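Local coordinates for glutaryl-CoA dehydrogenase (Mycobacterium smegmatis, PDB 3SF6), which belongs to the acyl-CoA dehydrogenase family of flavoproteins and holds dihydroflavine-adenine dinucleotide in a tetrameric assembly, at residues A[29-34]-A[319-323]. Residues are numbered along the deposited sequence; the frame is centred on the assembly and turned at random.
Sequences VLSAEE and LHLGR. With SO4 (sulfate ion), chain S.
Arg323 and Glu34 reach each other from opposite directions: the arginine chain bends at its second torsion (chi2 -91°), is extended at the third and turns the guanidinium plane at the fourth, while the glutamate, extended beyond CG (chi2 162°), comes to meet it. The result is a worked example of the end-on, two-pronged salt bridge. Arg323 NH1 gives a nearly straight hydrogen bond to Glu34 OE2 at 2.8 Å, and Arg323 NH2 an equally straight one to Glu34 OE1 at 2.9 Å, the latter on the syn lone pair. Carboxylate and guanidinium are only 19° apart in plane, which lets both bonds form together. Arg323 NH2 has a second acceptor, Val29 O, which lies 3.0 Å away in the guanidinium plane and offers a lone pair. A water links the same carbonyl to Arg323 NE, so three nitrogens fix the rotation of the flat group. The glutamate is held as well. Glu34 OE1 also accepts from Ser31 N, 2.9 Å away and approaching from above the carboxylate plane, and Glu34 N returns a bond to Ser31 OG at 3.1 Å. This is a capping box at the start of helix 32-49, so the helix cap positions the carboxylate that the arginine grips. Apolar contacts flank the ion pair: Leu319 CD1 lies over one guanidinium face, toward its rim, and meets Leu30 CD2, while Leu319 CD2 presses tightly on Val29 CG2 at 3.5 Å. The bridge thereby ties the first turn of helix 32-49, in the N-terminal family region, to helix 298-327 of the C-terminal one. Val92 of helix 91-104 touches Glu34, Leu319 and Arg323, and Val29 packs on His320 of a second subunit, placing the junction between three helices of one chain and beside a subunit interface.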
ATOM      1  N   VAL A  29       7.606 -13.441  27.060  1.00 11.76           N
ATOM      2  CA  VAL A  29       6.166 -13.677  27.145  1.00 11.35           C
ATOM      3  C   VAL A  29       5.705 -15.126  26.938  1.00  9.10           C
ATOM      4  O   VAL A  29       4.498 -15.388  26.830  1.00  9.40           O
ATOM      5  CB  VAL A  29       5.384 -12.733  26.238  1.00 11.53           C
ATOM      6  CG1 VAL A  29       5.538 -11.234  26.791  1.00 13.83           C
ATOM      7  CG2 VAL A  29       5.800 -12.923  24.813  1.00 13.02           C
ATOM      8  N   LEU A  30       6.675 -16.041  26.931  1.00  8.45           N
ATOM      9  CA  LEU A  30       6.448 -17.486  26.880  1.00  8.44           C
ATOM     10  C   LEU A  30       6.888 -18.127  28.180  1.00  8.28           C
ATOM     11  O   LEU A  30       7.676 -17.536  28.949  1.00  9.31           O
ATOM     12  CB  LEU A  30       7.230 -18.106  25.731  1.00  8.11           C
ATOM     13  CG  LEU A  30       6.943 -17.510  24.343  1.00  7.98           C
ATOM     14  CD1 LEU A  30       7.860 -18.179  23.320  1.00  8.85           C
ATOM     15  CD2 LEU A  30       5.484 -17.679  23.947  1.00  7.80           C
ATOM     16  N   SER A  31       6.357 -19.312  28.450  1.00  7.90           N
ATOM     17  CA  SER A  31       6.787 -20.107  29.588  1.00  7.91           C
ATOM     18  C   SER A  31       7.985 -20.971  29.215  1.00  8.19           C
ATOM     19  O   SER A  31       8.250 -21.216  28.024  1.00  7.99           O
ATOM     20  CB  SER A  31       5.653 -20.987  30.066  1.00  8.98           C
ATOM     21  OG  SER A  31       5.385 -22.008  29.150  1.00  8.29           O
ATOM     22  N   ALA A  32       8.650 -21.502  30.240  1.00  8.17           N
ATOM     23  CA  ALA A  32       9.775 -22.428  30.021  1.00  8.83           C
ATOM     24  C   ALA A  32       9.288 -23.690  29.285  1.00  8.43           C
ATOM     25  O   ALA A  32       9.994 -24.200  28.408  1.00  9.07           O
ATOM     26  CB  ALA A  32      10.431 -22.787  31.369  1.00  8.36           C
ATOM     27  N   GLU A  33       8.081 -24.174  29.612  1.00  9.15           N
ATOM     28  CA  GLU A  33       7.502 -25.338  28.935  1.00  9.28           C
ATOM     29  C   GLU A  33       7.279 -25.074  27.460  1.00  8.96           C
ATOM     30  O   GLU A  33       7.490 -25.936  26.611  1.00  9.18           O
ATOM     31  CB  GLU A  33       6.169 -25.734  29.593  1.00 10.02           C
ATOM     32  CG  GLU A  33       6.319 -26.301  31.001  1.00 13.53           C
ATOM     33  CD  GLU A  33       6.444 -25.279  32.133  1.00 16.40           C
ATOM     34  OE1 GLU A  33       6.455 -24.026  31.933  1.00 15.19           O
ATOM     35  OE2 GLU A  33       6.514 -25.774  33.306  1.00 17.80           O
ATOM     36  N   GLU A  34       6.755 -23.899  27.151  1.00  7.98           N
ATOM     37  CA  GLU A  34       6.521 -23.473  25.780  1.00  7.10           C
ATOM     38  C   GLU A  34       7.830 -23.313  24.993  1.00  7.11           C
ATOM     39  O   GLU A  34       7.944 -23.784  23.876  1.00  7.19           O
ATOM     40  CB  GLU A  34       5.749 -22.170  25.765  1.00  6.44           C
ATOM     41  CG  GLU A  34       4.306 -22.308  26.233  1.00  7.66           C
ATOM     42  CD  GLU A  34       3.629 -21.023  26.647  1.00  8.09           C
ATOM     43  OE1 GLU A  34       4.238 -19.914  26.628  1.00  7.59           O
ATOM     44  OE2 GLU A  34       2.437 -21.137  27.028  1.00 10.17           O
ATOM     45  N   LEU A 319      -0.019 -14.977  19.499  1.00  4.80           N
ATOM     46  CA  LEU A 319       0.083 -15.324  20.922  1.00  5.79           C
ATOM     47  C   LEU A 319      -1.216 -14.978  21.677  1.00  5.61           C
ATOM     48  O   LEU A 319      -1.705 -15.761  22.502  1.00  6.62           O
ATOM     49  CB  LEU A 319       1.269 -14.608  21.552  1.00  7.00           C
ATOM     50  CG  LEU A 319       1.572 -15.012  22.996  1.00  8.94           C
ATOM     51  CD1 LEU A 319       1.778 -16.524  23.167  1.00 12.06           C
ATOM     52  CD2 LEU A 319       2.855 -14.211  23.464  1.00 14.12           C
ATOM     53  N   HIS A 320      -1.753 -13.808  21.420  1.00  5.77           N
ATOM     54  CA  HIS A 320      -3.017 -13.388  22.012  1.00  5.72           C
ATOM     55  C   HIS A 320      -4.137 -14.387  21.706  1.00  5.19           C
ATOM     56  O   HIS A 320      -4.873 -14.816  22.584  1.00  6.40           O
ATOM     57  CB  HIS A 320      -3.382 -11.981  21.483  1.00  5.90           C
ATOM     58  CG  HIS A 320      -4.673 -11.463  21.997  1.00  8.71           C
ATOM     59  ND1 HIS A 320      -4.830 -11.113  23.317  1.00 13.44           N
ATOM     60  CD2 HIS A 320      -5.840 -11.166  21.380  1.00  8.59           C
ATOM     61  CE1 HIS A 320      -6.068 -10.654  23.497  1.00 14.88           C
ATOM     62  NE2 HIS A 320      -6.697 -10.676  22.339  1.00 11.38           N
ATOM     63  N   LEU A 321      -4.217 -14.791  20.446  1.00  6.16           N
ATOM     64  CA  LEU A 321      -5.246 -15.750  20.041  1.00  5.63           C
ATOM     65  C   LEU A 321      -5.016 -17.107  20.714  1.00  5.26           C
ATOM     66  O   LEU A 321      -5.967 -17.772  21.130  1.00  6.81           O
ATOM     67  CB  LEU A 321      -5.303 -15.899  18.521  1.00  6.23           C
ATOM     68  CG  LEU A 321      -5.727 -14.668  17.724  1.00  7.38           C
ATOM     69  CD1 LEU A 321      -5.370 -14.857  16.202  1.00  7.91           C
ATOM     70  CD2 LEU A 321      -7.237 -14.278  17.953  1.00 11.13           C
ATOM     71  N   GLY A 322      -3.761 -17.538  20.793  1.00  5.36           N
ATOM     72  CA  GLY A 322      -3.454 -18.776  21.481  1.00  5.00           C
ATOM     73  C   GLY A 322      -3.783 -18.743  22.957  1.00  5.62           C
ATOM     74  O   GLY A 322      -4.315 -19.710  23.507  1.00  6.68           O
ATOM     75  N   ARG A 323      -3.464 -17.629  23.616  1.00  5.83           N
ATOM     76  CA  ARG A 323      -3.837 -17.488  25.030  1.00  6.50           C
ATOM     77  C   ARG A 323      -5.361 -17.546  25.182  1.00  7.13           C
ATOM     78  O   ARG A 323      -5.850 -18.150  26.126  1.00  7.13           O
ATOM     79  CB  ARG A 323      -3.269 -16.216  25.643  1.00  7.45           C
ATOM     80  CG  ARG A 323      -1.708 -16.192  25.638  1.00  8.66           C
ATOM     81  CD  ARG A 323      -1.135 -16.749  26.874  1.00 11.45           C
ATOM     82  NE  ARG A 323       0.343 -16.736  26.854  1.00 10.45           N
ATOM     83  CZ  ARG A 323       1.134 -17.815  26.855  1.00  9.83           C
ATOM     84  NH1 ARG A 323       0.651 -19.032  26.932  1.00  8.42           N
ATOM     85  NH2 ARG A 323       2.463 -17.648  26.814  1.00  9.56           N
TER
HETATM   86  S   SO4 S 417       8.916 -19.231  33.116  1.00 28.98           S
HETATM   87  O1  SO4 S 417       8.321 -18.247  34.034  1.00 30.89           O
HETATM   88  O2  SO4 S 417       8.059 -20.402  32.852  1.00 22.77           O
HETATM   89  O3  SO4 S 417       9.919 -19.825  34.054  1.00 34.18           O
HETATM   90  O4  SO4 S 417       9.593 -18.529  31.958  1.00 23.62           O
HETATM   91  O   HOH W   1       1.951 -14.349  26.984  1.00 18.13           O